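Arylamine n-acetyltransferase NAT (PDB 4BGF) catalyses the transfer of an acetyl group from acetyl-CoA to the nitrogen of arylamines, probably by way of an acetyl-enzyme intermediate. Local coordinates at residues A7-R15 and D27-P37. Numbering follows the deposited sequence.
Sequences AYFDRINYR and DLVTVHSRTIP
One hydrogen bond joins the two segments: Tyr8 OH lies 2.8 Å from His32 ND1, and either could be the donor. The hydroxyl meets the imidazole at its edge, near the ring plane. Tyr8 has CG anti to its backbone N (chi1 167°), which carries the phenol across to helix 27-35. Helix 70-83 touches both Tyr8 and His32 and supplies His73, whose ND1 is hydrogen-bonded to His32 NE2, so both ring nitrogens of His32 are engaged and the ring's rotation is fixed.

The apolar packing centres on Leu28 and Ile12. Leu28 CD2 makes a CH-pi contact over one face of Tyr14, 3.6 Å from the ring centroid and 9° off the normal. Asp27 CB meets the same ring at its edge, 3.9 Å from Tyr14 CE1. The Tyr14 hydroxyl is hydrogen-bonded to Ala17 O. Phe9 CE1 reaches Leu28 CD2 at 3.9 Å.

Here the first two helices of the arylamine N-acetyltransferase fold pack together; the axes of the segments 7-11 and 27-35 make an angle of 65° and approach to 10.8 Å.

Ile12 points toward the second helix near its C-terminal end. Ile12 CG2 sits 3.3 Å from Thr35 OG1 and also packs on Ile36 CD1. That Thr35 hydroxyl donates back to Val31 O, one turn earlier.

Arg11 contacts Ile36 without a hydrogen bond between them. Its chain bends at chi2, and one guanidinium face lies against Ile36 CG1. Arg11 NH2 is 3.8 Å from Ile36 CG2, while Arg11 NE is hydrogen-bonded to Leu61 O of helix 54-63.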
ATOM      1  N   ALA A   7      10.279 -15.338  -8.719  1.00 37.93           N
ATOM      2  CA  ALA A   7      11.128 -14.248  -8.294  1.00 33.20           C
ATOM      3  C   ALA A   7      10.420 -13.390  -7.275  1.00 30.78           C
ATOM      4  O   ALA A   7      11.047 -12.819  -6.396  1.00 30.42           O
ATOM      5  CB  ALA A   7      11.532 -13.431  -9.463  1.00 32.99           C
ATOM      6  N   TYR A   8       9.109 -13.316  -7.407  1.00 29.36           N
ATOM      7  CA  TYR A   8       8.278 -12.548  -6.502  1.00 27.28           C
ATOM      8  C   TYR A   8       8.166 -13.300  -5.194  1.00 27.98           C
ATOM      9  O   TYR A   8       8.185 -12.708  -4.118  1.00 50.25           O
ATOM     10  CB  TYR A   8       6.891 -12.330  -7.128  1.00 25.96           C
ATOM     11  CG  TYR A   8       5.881 -11.811  -6.140  1.00 28.60           C
ATOM     12  CD1 TYR A   8       5.791 -10.449  -5.861  1.00 22.59           C
ATOM     13  CD2 TYR A   8       5.032 -12.684  -5.471  1.00 25.74           C
ATOM     14  CE1 TYR A   8       4.891  -9.970  -4.958  1.00 21.40           C
ATOM     15  CE2 TYR A   8       4.121 -12.222  -4.560  1.00 23.65           C
ATOM     16  CZ  TYR A   8       4.052 -10.859  -4.292  1.00 28.67           C
ATOM     17  OH  TYR A   8       3.133 -10.387  -3.364  1.00 25.67           O
ATOM     18  N   PHE A   9       8.064 -14.621  -5.277  1.00 41.23           N
ATOM     19  CA  PHE A   9       8.007 -15.450  -4.081  1.00 39.45           C
ATOM     20  C   PHE A   9       9.317 -15.446  -3.304  1.00 38.05           C
ATOM     21  O   PHE A   9       9.293 -15.478  -2.085  1.00 38.47           O
ATOM     22  CB  PHE A   9       7.635 -16.884  -4.431  1.00 36.80           C
ATOM     23  CG  PHE A   9       6.199 -17.068  -4.827  1.00 32.18           C
ATOM     24  CD1 PHE A   9       5.218 -16.152  -4.479  1.00 29.97           C
ATOM     25  CD2 PHE A   9       5.836 -18.175  -5.572  1.00 44.24           C
ATOM     26  CE1 PHE A   9       3.899 -16.341  -4.855  1.00 29.51           C
ATOM     27  CE2 PHE A   9       4.522 -18.378  -5.955  1.00 39.65           C
ATOM     28  CZ  PHE A   9       3.548 -17.456  -5.599  1.00 35.75           C
ATOM     29  N   ASP A  10      10.452 -15.395  -3.995  1.00 38.24           N
ATOM     30  CA  ASP A  10      11.743 -15.383  -3.311  1.00 42.47           C
ATOM     31  C   ASP A  10      12.150 -13.968  -2.869  1.00 40.24           C
ATOM     32  O   ASP A  10      13.076 -13.808  -2.093  1.00 46.37           O
ATOM     33  CB  ASP A  10      12.835 -16.046  -4.164  1.00 47.39           C
ATOM     34  CG  ASP A  10      12.746 -17.586  -4.162  1.00 50.74           C
ATOM     35  OD1 ASP A  10      11.781 -18.140  -4.746  1.00 49.14           O
ATOM     36  OD2 ASP A  10      13.648 -18.239  -3.581  1.00 54.46           O
ATOM     37  N   ARG A  11      11.442 -12.957  -3.343  1.00 30.62           N
ATOM     38  CA  ARG A  11      11.631 -11.584  -2.878  1.00 35.88           C
ATOM     39  C   ARG A  11      11.016 -11.449  -1.500  1.00 37.54           C
ATOM     40  O   ARG A  11      11.647 -10.981  -0.562  1.00 36.37           O
ATOM     41  CB  ARG A  11      10.936 -10.610  -3.838  1.00 27.06           C
ATOM     42  CG  ARG A  11      10.626  -9.226  -3.293  1.00 25.16           C
ATOM     43  CD  ARG A  11      11.756  -8.232  -3.527  1.00 32.97           C
ATOM     44  NE  ARG A  11      11.294  -6.852  -3.399  1.00 31.74           N
ATOM     45  CZ  ARG A  11      11.552  -6.045  -2.370  1.00 32.93           C
ATOM     46  NH1 ARG A  11      12.285  -6.455  -1.342  1.00 27.05           N
ATOM     47  NH2 ARG A  11      11.069  -4.803  -2.385  1.00 34.51           N
ATOM     48  N   ILE A  12       9.759 -11.853  -1.407  1.00 35.86           N
ATOM     49  CA  ILE A  12       9.011 -11.810  -0.161  1.00 34.45           C
ATOM     50  C   ILE A  12       9.210 -13.105   0.639  1.00 36.85           C
ATOM     51  O   ILE A  12       8.681 -13.237   1.733  1.00 37.12           O
ATOM     52  CB  ILE A  12       7.493 -11.541  -0.427  1.00 30.00           C
ATOM     53  CG1 ILE A  12       6.770 -12.786  -0.975  1.00 27.64           C
ATOM     54  CG2 ILE A  12       7.342 -10.361  -1.377  1.00 23.71           C
ATOM     55  CD1 ILE A  12       5.296 -12.582  -1.216  1.00 25.10           C
ATOM     56  N   ASN A  13       9.993 -14.035   0.095  1.00 40.00           N
ATOM     57  CA  ASN A  13      10.297 -15.306   0.748  1.00 44.51           C
ATOM     58  C   ASN A  13       9.012 -16.046   1.105  1.00 46.35           C
ATOM     59  O   ASN A  13       8.761 -16.384   2.263  1.00 47.79           O
ATOM     60  CB  ASN A  13      11.167 -15.072   1.990  1.00 49.42           C
ATOM     61  CG  ASN A  13      11.966 -16.303   2.402  1.00 56.64           C
ATOM     62  OD1 ASN A  13      12.041 -17.306   1.678  1.00 58.06           O
ATOM     63  ND2 ASN A  13      12.588 -16.218   3.578  1.00 60.38           N
ATOM     64  N   TYR A  14       8.186 -16.282   0.097  1.00 44.56           N
ATOM     65  CA  TYR A  14       6.959 -17.010   0.302  1.00 41.96           C
ATOM     66  C   TYR A  14       7.205 -18.483   0.067  1.00 43.95           C
ATOM     67  O   TYR A  14       7.634 -18.895  -1.005  1.00 36.67           O
ATOM     68  CB  TYR A  14       5.849 -16.495  -0.612  1.00 37.22           C
ATOM     69  CG  TYR A  14       4.569 -17.266  -0.471  1.00 31.85           C
ATOM     70  CD1 TYR A  14       3.744 -17.085   0.620  1.00 32.25           C
ATOM     71  CD2 TYR A  14       4.198 -18.179  -1.421  1.00 33.00           C
ATOM     72  CE1 TYR A  14       2.578 -17.787   0.746  1.00 32.68           C
ATOM     73  CE2 TYR A  14       3.052 -18.903  -1.301  1.00 35.56           C
ATOM     74  CZ  TYR A  14       2.234 -18.698  -0.225  1.00 34.47           C
ATOM     75  OH  TYR A  14       1.081 -19.448  -0.134  1.00 34.35           O
ATOM     76  N   ARG A  15       6.932 -19.246   1.118  1.00 47.14           N
ATOM     77  CA  ARG A  15       6.886 -20.693   1.088  1.00 52.93           C
ATOM     78  C   ARG A  15       5.487 -21.027   1.560  1.00 53.60           C
ATOM     79  O   ARG A  15       5.126 -20.715   2.694  1.00 58.14           O
ATOM     80  CB  ARG A  15       7.900 -21.300   2.064  1.00 56.71           C
ATOM     81  CG  ARG A  15       9.343 -20.912   1.811  1.00 55.49           C
ATOM     82  CD  ARG A  15       9.916 -21.662   0.636  1.00 59.08           C
ATOM     83  NE  ARG A  15      10.850 -20.826  -0.109  1.00 61.85           N
ATOM     84  CZ  ARG A  15      12.152 -20.700   0.153  1.00 68.11           C
ATOM     85  NH1 ARG A  15      12.728 -21.377   1.142  1.00 71.20           N
ATOM     86  NH2 ARG A  15      12.889 -19.891  -0.600  1.00 70.45           N
ATOM     87  N   ASP A  27      -1.913 -15.361   3.582  1.00 36.27           N
ATOM     88  CA  ASP A  27      -0.462 -15.496   3.751  1.00 37.60           C
ATOM     89  C   ASP A  27       0.350 -14.596   2.821  1.00 35.21           C
ATOM     90  O   ASP A  27       1.434 -14.104   3.168  1.00 27.36           O
ATOM     91  CB  ASP A  27      -0.027 -16.952   3.528  1.00 31.58           C
ATOM     92  CG  ASP A  27      -0.592 -17.906   4.574  1.00 57.11           C
ATOM     93  OD1 ASP A  27      -1.310 -17.442   5.490  1.00 56.84           O
ATOM     94  OD2 ASP A  27      -0.308 -19.121   4.481  1.00 35.84           O
ATOM     95  N   LEU A  28      -0.154 -14.427   1.611  1.00 37.05           N
ATOM     96  CA  LEU A  28       0.552 -13.626   0.649  1.00 32.36           C
ATOM     97  C   LEU A  28       0.515 -12.189   1.060  1.00 29.64           C
ATOM     98  O   LEU A  28       1.517 -11.509   0.964  1.00 26.71           O
ATOM     99  CB  LEU A  28      -0.051 -13.786  -0.719  1.00 29.85           C
ATOM    100  CG  LEU A  28       0.376 -15.050  -1.425  1.00 28.49           C
ATOM    101  CD1 LEU A  28      -0.451 -15.144  -2.662  1.00 27.81           C
ATOM    102  CD2 LEU A  28       1.859 -15.008  -1.766  1.00 26.79           C
ATOM    103  N   VAL A  29      -0.653 -11.748   1.521  1.00 29.72           N
ATOM    104  CA  VAL A  29      -0.841 -10.398   2.014  1.00 21.89           C
ATOM    105  C   VAL A  29       0.098 -10.090   3.194  1.00 27.48           C
ATOM    106  O   VAL A  29       0.748  -9.053   3.206  1.00 26.69           O
ATOM    107  CB  VAL A  29      -2.327 -10.150   2.401  1.00 24.37           C
ATOM    108  CG1 VAL A  29      -2.482  -8.952   3.312  1.00 23.49           C
ATOM    109  CG2 VAL A  29      -3.192  -9.899   1.139  1.00 21.05           C
ATOM    110  N   THR A  30       0.154 -10.981   4.186  1.00 32.44           N
ATOM    111  CA  THR A  30       1.023 -10.801   5.355  1.00 31.28           C
ATOM    112  C   THR A  30       2.499 -10.661   4.985  1.00 26.08           C
ATOM    113  O   THR A  30       3.151  -9.737   5.403  1.00 24.55           O
ATOM    114  CB  THR A  30       0.925 -11.997   6.287  1.00 38.37           C
ATOM    115  OG1 THR A  30       1.263 -13.161   5.540  1.00 49.15           O
ATOM    116  CG2 THR A  30      -0.476 -12.178   6.840  1.00 37.03           C
ATOM    117  N   VAL A  31       3.017 -11.602   4.203  1.00 28.12           N
ATOM    118  CA  VAL A  31       4.414 -11.590   3.790  1.00 25.48           C
ATOM    119  C   VAL A  31       4.783 -10.465   2.795  1.00 31.37           C
ATOM    120  O   VAL A  31       5.903  -9.978   2.794  1.00 34.33           O
ATOM    121  CB  VAL A  31       4.772 -12.954   3.190  1.00 42.87           C
ATOM    122  CG1 VAL A  31       6.231 -13.049   2.927  1.00 46.36           C
ATOM    123  CG2 VAL A  31       4.419 -14.055   4.148  1.00 43.97           C
ATOM    124  N   HIS A  32       3.844 -10.086   1.934  1.00 30.32           N
ATOM    125  CA  HIS A  32       3.994  -8.961   1.023  1.00 26.07           C
ATOM    126  C   HIS A  32       4.172  -7.708   1.837  1.00 26.52           C
ATOM    127  O   HIS A  32       5.143  -6.990   1.675  1.00 27.88           O
ATOM    128  CB  HIS A  32       2.736  -8.843   0.138  1.00 28.41           C
ATOM    129  CG  HIS A  32       2.754  -7.686  -0.822  1.00 29.01           C
ATOM    130  ND1 HIS A  32       2.926  -7.852  -2.180  1.00 26.05           N
ATOM    131  CD2 HIS A  32       2.591  -6.350  -0.627  1.00 26.32           C
ATOM    132  CE1 HIS A  32       2.891  -6.675  -2.774  1.00 23.18           C
ATOM    133  NE2 HIS A  32       2.690  -5.748  -1.853  1.00 21.71           N
ATOM    134  N   SER A  33       3.203  -7.465   2.718  1.00 28.15           N
ATOM    135  CA  SER A  33       3.171  -6.290   3.617  1.00 26.62           C
ATOM    136  C   SER A  33       4.435  -6.130   4.438  1.00 20.63           C
ATOM    137  O   SER A  33       4.867  -5.026   4.764  1.00 20.26           O
ATOM    138  CB  SER A  33       2.005  -6.414   4.588  1.00 25.93           C
ATOM    139  OG  SER A  33       0.788  -6.297   3.905  1.00 30.59           O
ATOM    140  N   ARG A  34       5.022  -7.275   4.742  1.00 21.99           N
ATOM    141  CA  ARG A  34       6.120  -7.394   5.667  1.00 23.29           C
ATOM    142  C   ARG A  34       7.433  -7.037   5.007  1.00 23.27           C
ATOM    143  O   ARG A  34       8.320  -6.534   5.667  1.00 23.91           O
ATOM    144  CB  ARG A  34       6.111  -8.822   6.229  1.00 25.01           C
ATOM    145  CG  ARG A  34       7.129  -9.144   7.264  1.00 36.13           C
ATOM    146  CD  ARG A  34       7.324 -10.655   7.338  1.00 40.96           C
ATOM    147  NE  ARG A  34       6.166 -11.345   7.893  1.00 42.42           N
ATOM    148  CZ  ARG A  34       5.946 -12.656   7.814  1.00 43.02           C
ATOM    149  NH1 ARG A  34       6.783 -13.463   7.177  1.00 40.29           N
ATOM    150  NH2 ARG A  34       4.865 -13.158   8.387  1.00 45.92           N
ATOM    151  N   THR A  35       7.525  -7.219   3.697  1.00 22.66           N
ATOM    152  CA  THR A  35       8.797  -7.132   3.008  1.00 30.30           C
ATOM    153  C   THR A  35       8.878  -6.029   1.963  1.00 32.06           C
ATOM    154  O   THR A  35       9.935  -5.413   1.835  1.00 34.73           O
ATOM    155  CB  THR A  35       9.176  -8.457   2.344  1.00 32.28           C
ATOM    156  OG1 THR A  35       8.322  -8.671   1.228  1.00 40.43           O
ATOM    157  CG2 THR A  35       9.058  -9.635   3.323  1.00 31.15           C
ATOM    158  N   ILE A  36       7.807  -5.780   1.211  1.00 30.53           N
ATOM    159  CA  ILE A  36       7.813  -4.696   0.232  1.00 25.31           C
ATOM    160  C   ILE A  36       7.184  -3.454   0.874  1.00 18.40           C
ATOM    161  O   ILE A  36       6.011  -3.455   1.212  1.00 17.84           O
ATOM    162  CB  ILE A  36       7.097  -5.086  -1.080  1.00 24.32           C
ATOM    163  CG1 ILE A  36       7.567  -6.442  -1.563  1.00 20.01           C
ATOM    164  CG2 ILE A  36       7.338  -4.024  -2.169  1.00 25.78           C
ATOM    165  CD1 ILE A  36       6.963  -6.860  -2.863  1.00 20.57           C
ATOM    166  N   PRO A  37       7.995  -2.410   1.093  1.00 19.09           N
ATOM    167  CA  PRO A  37       7.512  -1.236   1.794  1.00 19.34           C
ATOM    168  C   PRO A  37       6.647  -0.343   0.917  1.00 24.45           C
ATOM    169  O   PRO A  37       6.560  -0.499  -0.287  1.00 22.87           O
ATOM    170  CB  PRO A  37       8.794  -0.511   2.158  1.00 18.77           C
ATOM    171  CG  PRO A  37       9.711  -0.855   1.114  1.00 23.37           C
ATOM    172  CD  PRO A  37       9.391  -2.236   0.683  1.00 25.96           C
TER